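Local coordinates for ubiquitin-conjugating enzyme-like protein (Leishmania mexicana, PDB 6ZM3) that probably acts as a ubiquitin E2 variant that pairs with an active ubiquitin-conjugating enzyme to support the building of ubiquitin chains, at residues T55-R60 with K122-P127; G33-A38 with S63-C68. All coordinates share one frame; numbering follows the deposited sequence.

Contact 1: residues T55-R60 with K122-P127; sequences TTFEYR and KEMAQP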
loop_
_atom_site.group_PDB
_atom_site.type_symbol
_atom_site.label_atom_id
_atom_site.label_comp_id
_atom_site.label_asym_id
_atom_site.label_seq_id
_atom_site.Cartn_x
_atom_site.Cartn_y
_atom_site.Cartn_z
ATOM N N THR B 55 18.022 -9.096 -7.123
ATOM C CA THR B 55 18.230 -7.693 -7.419
ATOM C C THR B 55 18.006 -6.972 -6.089
ATOM O O THR B 55 17.519 -7.600 -5.148
ATOM C CB THR B 55 17.274 -7.194 -8.516
ATOM O OG1 THR B 55 15.949 -7.087 -7.985
ATOM C CG2 THR B 55 17.240 -8.040 -9.778
ATOM N N THR B 56 18.365 -5.690 -6.017
ATOM C CA THR B 56 18.116 -4.890 -4.821
ATOM C C THR B 56 16.677 -4.368 -4.826
ATOM O O THR B 56 16.237 -3.736 -3.872
ATOM C CB THR B 56 19.020 -3.655 -4.798
ATOM O OG1 THR B 56 18.955 -3.121 -6.119
ATOM C CG2 THR B 56 20.445 -3.995 -4.412
ATOM N N PHE B 57 15.938 -4.658 -5.898
ATOM C CA PHE B 57 14.512 -4.372 -5.957
ATOM C C PHE B 57 13.653 -5.556 -5.494
ATOM O O PHE B 57 12.442 -5.386 -5.394
ATOM C CB PHE B 57 14.100 -4.009 -7.387
ATOM C CG PHE B 57 14.800 -2.832 -8.026
ATOM C CD1 PHE B 57 16.000 -3.011 -8.708
ATOM C CD2 PHE B 57 14.243 -1.558 -7.996
ATOM C CE1 PHE B 57 16.659 -1.936 -9.290
ATOM C CE2 PHE B 57 14.874 -0.491 -8.624
ATOM C CZ PHE B 57 16.085 -0.679 -9.270
ATOM N N GLU B 58 14.244 -6.731 -5.211
ATOM C CA GLU B 58 13.518 -7.998 -5.223
ATOM C C GLU B 58 12.320 -7.979 -4.273
ATOM O O GLU B 58 12.447 -7.576 -3.120
ATOM C CB GLU B 58 14.397 -9.224 -4.938
ATOM C CG GLU B 58 15.005 -9.266 -3.548
ATOM C CD GLU B 58 15.958 -10.440 -3.299
ATOM O OE1 GLU B 58 16.355 -10.630 -2.155
ATOM O OE2 GLU B 58 16.291 -11.172 -4.255
ATOM N N TYR B 59 11.177 -8.436 -4.809
ATOM C CA TYR B 59 9.928 -8.707 -4.102
ATOM C C TYR B 59 9.280 -7.434 -3.548
ATOM O O TYR B 59 8.228 -7.520 -2.913
ATOM C CB TYR B 59 10.036 -9.838 -3.069
ATOM C CG TYR B 59 10.861 -11.037 -3.474
ATOM C CD1 TYR B 59 10.568 -11.757 -4.625
ATOM C CD2 TYR B 59 11.943 -11.451 -2.708
ATOM C CE1 TYR B 59 11.328 -12.860 -4.992
ATOM C CE2 TYR B 59 12.726 -12.534 -3.072
ATOM C CZ TYR B 59 12.415 -13.239 -4.222
ATOM O OH TYR B 59 13.185 -14.304 -4.592
ATOM N N ARG B 60 9.865 -6.261 -3.819
ATOM C CA ARG B 60 9.199 -5.034 -3.419
ATOM C C ARG B 60 7.915 -4.893 -4.237
ATOM O O ARG B 60 7.926 -5.058 -5.467
ATOM C CB ARG B 60 10.051 -3.773 -3.610
ATOM C CG ARG B 60 11.281 -3.703 -2.703
ATOM C CD ARG B 60 12.195 -2.533 -2.974
ATOM N NE ARG B 60 13.253 -2.445 -1.963
ATOM C CZ ARG B 60 13.718 -1.294 -1.495
ATOM N NH1 ARG B 60 13.263 -0.156 -1.978
ATOM N NH2 ARG B 60 14.646 -1.277 -0.558
ATOM N N LYS B 122 12.099 -5.456 -16.328
ATOM C CA LYS B 122 13.343 -5.967 -16.885
ATOM C C LYS B 122 14.474 -4.968 -16.614
ATOM O O LYS B 122 15.571 -5.395 -16.285
ATOM C CB LYS B 122 13.209 -6.180 -18.396
ATOM C CG LYS B 122 12.221 -7.245 -18.862
ATOM C CD LYS B 122 12.535 -7.745 -20.263
ATOM N N GLU B 123 14.195 -3.653 -16.697
ATOM C CA GLU B 123 15.188 -2.609 -16.446
ATOM C C GLU B 123 15.845 -2.808 -15.087
ATOM O O GLU B 123 17.000 -2.437 -14.909
ATOM C CB GLU B 123 14.599 -1.193 -16.444
ATOM C CG GLU B 123 14.368 -0.581 -17.808
ATOM C CD GLU B 123 15.598 -0.086 -18.557
ATOM O OE1 GLU B 123 16.732 -0.250 -18.040
ATOM O OE2 GLU B 123 15.427 0.458 -19.662
ATOM N N MET B 124 15.086 -3.365 -14.128
ATOM C CA MET B 124 15.555 -3.585 -12.776
ATOM C C MET B 124 16.483 -4.796 -12.721
ATOM O O MET B 124 17.295 -4.907 -11.809
ATOM C CB MET B 124 14.362 -3.815 -11.837
ATOM C CG MET B 124 13.477 -2.611 -11.712
ATOM S SD MET B 124 11.931 -2.967 -10.786
ATOM C CE MET B 124 11.098 -1.405 -11.031
ATOM N N ALA B 125 16.327 -5.723 -13.675
ATOM C CA ALA B 125 17.018 -7.003 -13.634
ATOM C C ALA B 125 18.330 -6.929 -14.424
ATOM O O ALA B 125 19.107 -7.861 -14.352
ATOM C CB ALA B 125 16.141 -8.083 -14.232
ATOM N N GLN B 126 18.487 -5.892 -15.257
ATOM C CA GLN B 126 19.673 -5.693 -16.088
ATOM C C GLN B 126 20.925 -5.844 -15.226
ATOM O O GLN B 126 20.927 -5.481 -14.039
ATOM C CB GLN B 126 19.701 -4.286 -16.702
ATOM C CG GLN B 126 18.631 -4.026 -17.753
ATOM C CD GLN B 126 18.872 -4.851 -18.990
ATOM O OE1 GLN B 126 18.391 -5.975 -19.105
ATOM N NE2 GLN B 126 19.655 -4.308 -19.910
ATOM N N PRO B 127 22.051 -6.343 -15.788
ATOM C CA PRO B 127 23.262 -6.520 -14.981
ATOM C C PRO B 127 23.703 -5.185 -14.374
ATOM O O PRO B 127 24.212 -5.148 -13.257
ATOM C CB PRO B 127 24.270 -7.158 -15.962
ATOM C CG PRO B 127 23.386 -7.739 -17.062
ATOM C CD PRO B 127 22.236 -6.756 -17.191
#
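Thr55 OG1 is held by two backbone groups: it hydrogen-bonds to the carbonyl O of Pro52, and it takes a weak, bent bond from Phe57 N, 3.2 Å from Thr55 OG1. With the hydroxyl lodged between backbone N and carbonyl carbon (chi1 73°), the methyl is turned to the other segment, where Thr55 CG2 sits 3.7 Å from Met124 O and 4.0 Å from Ala125 CA. Met124 O is buried here with no hydrogen-bond partner, and Phe57 CD1 lies 3.9 Å from Met124 O. The main contact is a Met-aromatic pair. Met124 CG stands 3.7 Å from the Phe57 ring centroid, only 3° off the ring normal, so its hydrogens make a CH-pi contact over the middle of the face. Met124 CB leans toward one side, 3.6 Å from Phe57 CD1, while the sulfur lies obliquely over the other, with Met124 SD 3.9 Å from Phe57 CD2. The two side chains cross at about a right angle. In fold terms, two overlapping beta turns, type I at 55-58 and type II at 57-60, shape the loop, and Thr55 and Phe57 of the first meet the end of helix 113-125; no further helix follows it, consistent with a UEV, which lacks the C-terminal helices of a canonical E2. Phe57 also touches Leu87 and Gln134, so neighbouring loops share in enclosing the ring. Beside it, Thr56 OG1 hydrogen-bonds to Leu132 O in the C-terminal tail.

Contact 2: residues G33-A38 with S63-C68; sequences GLRDTA and SLEIYC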
loop_
_atom_site.group_PDB
_atom_site.type_symbol
_atom_site.label_atom_id
_atom_site.label_comp_id
_atom_site.label_asym_id
_atom_site.label_seq_id
_atom_site.Cartn_x
_atom_site.Cartn_y
_atom_site.Cartn_z
ATOM N N GLY B 33 -4.484 -1.765 -13.973
ATOM C CA GLY B 33 -5.911 -1.806 -13.730
ATOM C C GLY B 33 -6.428 -0.384 -13.611
ATOM O O GLY B 33 -5.652 0.532 -13.323
ATOM N N LEU B 34 -7.726 -0.225 -13.878
ATOM C CA LEU B 34 -8.356 1.093 -13.935
ATOM C C LEU B 34 -8.261 1.714 -12.535
ATOM O O LEU B 34 -8.516 1.025 -11.552
ATOM C CB LEU B 34 -9.811 0.835 -14.356
ATOM C CG LEU B 34 -10.535 1.881 -15.199
ATOM C CD1 LEU B 34 -9.671 2.404 -16.348
ATOM C CD2 LEU B 34 -11.824 1.296 -15.773
ATOM N N ARG B 35 -7.864 2.995 -12.456
ATOM C CA ARG B 35 -7.699 3.663 -11.174
ATOM C C ARG B 35 -9.047 4.011 -10.547
ATOM O O ARG B 35 -9.296 3.675 -9.381
ATOM C CB ARG B 35 -6.833 4.918 -11.286
ATOM C CG ARG B 35 -6.588 5.561 -9.922
ATOM C CD ARG B 35 -5.870 6.888 -10.018
ATOM N NE ARG B 35 -6.768 7.948 -10.396
ATOM C CZ ARG B 35 -6.389 9.197 -10.599
ATOM N NH1 ARG B 35 -5.107 9.508 -10.496
ATOM N NH2 ARG B 35 -7.289 10.116 -10.912
ATOM N N ASP B 36 -9.874 4.725 -11.328
ATOM C CA ASP B 36 -11.168 5.251 -10.924
ATOM C C ASP B 36 -12.237 4.380 -11.563
ATOM O O ASP B 36 -12.306 4.232 -12.784
ATOM C CB ASP B 36 -11.378 6.717 -11.341
ATOM C CG ASP B 36 -10.197 7.655 -11.093
ATOM O OD1 ASP B 36 -9.598 7.586 -10.008
ATOM O OD2 ASP B 36 -9.872 8.459 -12.001
ATOM N N THR B 37 -13.106 3.874 -10.700
ATOM C CA THR B 37 -14.143 2.914 -11.031
ATOM C C THR B 37 -15.176 3.481 -12.015
ATOM O O THR B 37 -15.831 2.714 -12.719
ATOM C CB THR B 37 -14.687 2.314 -9.726
ATOM O OG1 THR B 37 -15.379 1.102 -10.021
ATOM C CG2 THR B 37 -15.543 3.271 -8.920
ATOM N N ALA B 38 -15.294 4.810 -12.112
ATOM C CA ALA B 38 -16.350 5.429 -12.902
ATOM C C ALA B 38 -15.879 6.246 -14.117
ATOM O O ALA B 38 -16.714 6.886 -14.765
ATOM C CB ALA B 38 -17.201 6.292 -12.001
ATOM N N SER B 63 4.394 0.609 -6.656
ATOM C CA SER B 63 3.167 1.174 -7.190
ATOM C C SER B 63 3.513 2.293 -8.172
ATOM O O SER B 63 4.440 3.071 -7.926
ATOM C CB SER B 63 2.237 1.716 -6.101
ATOM O OG SER B 63 1.673 0.646 -5.308
ATOM N N LEU B 64 2.731 2.353 -9.252
ATOM C CA LEU B 64 2.874 3.366 -10.290
ATOM C C LEU B 64 1.519 3.965 -10.639
ATOM O O LEU B 64 0.470 3.334 -10.453
ATOM C CB LEU B 64 3.478 2.686 -11.527
ATOM C CG LEU B 64 4.843 2.040 -11.324
ATOM C CD1 LEU B 64 4.714 0.530 -11.051
ATOM C CD2 LEU B 64 5.710 2.294 -12.574
ATOM N N GLU B 65 1.531 5.175 -11.197
ATOM C CA GLU B 65 0.340 5.743 -11.779
ATOM C C GLU B 65 0.605 5.908 -13.271
ATOM O O GLU B 65 1.741 6.260 -13.641
ATOM C CB GLU B 65 0.094 7.128 -11.196
ATOM C CG GLU B 65 -1.180 7.769 -11.706
ATOM C CD GLU B 65 -1.667 8.857 -10.762
ATOM O OE1 GLU B 65 -2.533 8.558 -9.874
ATOM O OE2 GLU B 65 -1.164 9.986 -10.901
ATOM N N ILE B 66 -0.431 5.611 -14.074
ATOM C CA ILE B 66 -0.385 5.730 -15.524
ATOM C C ILE B 66 -1.476 6.683 -15.991
ATOM O O ILE B 66 -2.659 6.535 -15.661
ATOM C CB ILE B 66 -0.425 4.362 -16.236
ATOM C CG1 ILE B 66 0.610 3.428 -15.601
ATOM C CG2 ILE B 66 -0.169 4.573 -17.740
ATOM C CD1 ILE B 66 0.514 1.940 -15.942
ATOM N N TYR B 67 -1.057 7.664 -16.791
ATOM C CA TYR B 67 -1.967 8.596 -17.419
ATOM C C TYR B 67 -1.927 8.378 -18.928
ATOM O O TYR B 67 -0.862 8.494 -19.512
ATOM C CB TYR B 67 -1.501 10.019 -17.126
ATOM C CG TYR B 67 -2.336 11.127 -17.711
ATOM C CD1 TYR B 67 -3.720 11.071 -17.704
ATOM C CD2 TYR B 67 -1.737 12.260 -18.244
ATOM C CE1 TYR B 67 -4.496 12.091 -18.211
ATOM C CE2 TYR B 67 -2.504 13.296 -18.760
ATOM C CZ TYR B 67 -3.884 13.209 -18.750
ATOM O OH TYR B 67 -4.663 14.207 -19.250
ATOM N N CYS B 68 -3.073 8.023 -19.523
ATOM C CA CYS B 68 -3.223 7.984 -20.977
ATOM C C CYS B 68 -3.990 9.223 -21.445
ATOM O O CYS B 68 -5.202 9.332 -21.272
ATOM C CB CYS B 68 -3.888 6.682 -21.437
ATOM S SG CYS B 68 -3.110 5.166 -20.839
#
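Arg35 and Glu65 both send CG trans to the backbone N; Arg35 then runs straight until it bends at chi3 (79°), which swings its guanidinium across to the carboxylate, while Glu65 stays extended and reaches out from its strand. The salt bridge they form is a single bond, Arg35 NH1 to Glu65 OE1 at 2.8 Å. Its N-H...O angle of 141° is bent. The oxygen lies at the guanidinium edge, practically in plane, yet seen from Glu65 the nitrogen stands well above the carboxylate plane, and the two planes are turned 61° apart. Asp36 takes the side of the same guanidinium that carries NE, in a side-on two-nitrogen grip: Arg35 NE to Asp36 OD1 is 2.9 Å, and Arg35 NH2 to Asp36 OD2, through the syn lone pair, is a longer 3.3 Å. All three guanidinium nitrogens are thus engaged, which should fix the rotation of the group. The alternating charges continue from Glu65 OE2, which makes a salt bridge with Arg80, and Tyr44 adds a cation-pi contact to Arg35. This surface network spans the antiparallel sheet of the UBC fold, reaching from the end of strand 30-34 past strand 44-50 to strands 61-67 and 78-81, while the adjacent Leu64 and Ile66 pack against helix 113-125.

From the N terminus, the chain passes helix 9-22 and enters strand 30-34, whose end begins 33-38, the first half of contact 2. Strand 44-50 follows, then the turns of 55-60, which open contact 1. Strand 61-67 comes next, and its residues 63-68 close contact 2 over a loop of 24 residues that contains 55-60. Contact 1 closes at 122-127, 61 residues after 55-60, a span that includes strands 61-67 and 78-81. The two closures therefore cross. Their centres are 23 Å apart, on opposite sides of the chain's centre: contact 2 ties the loop just after strand 30-34 to strand 61-67, across strand 44-50, whereas contact 1 joins the loop before strand 61-67 to helix 113-125.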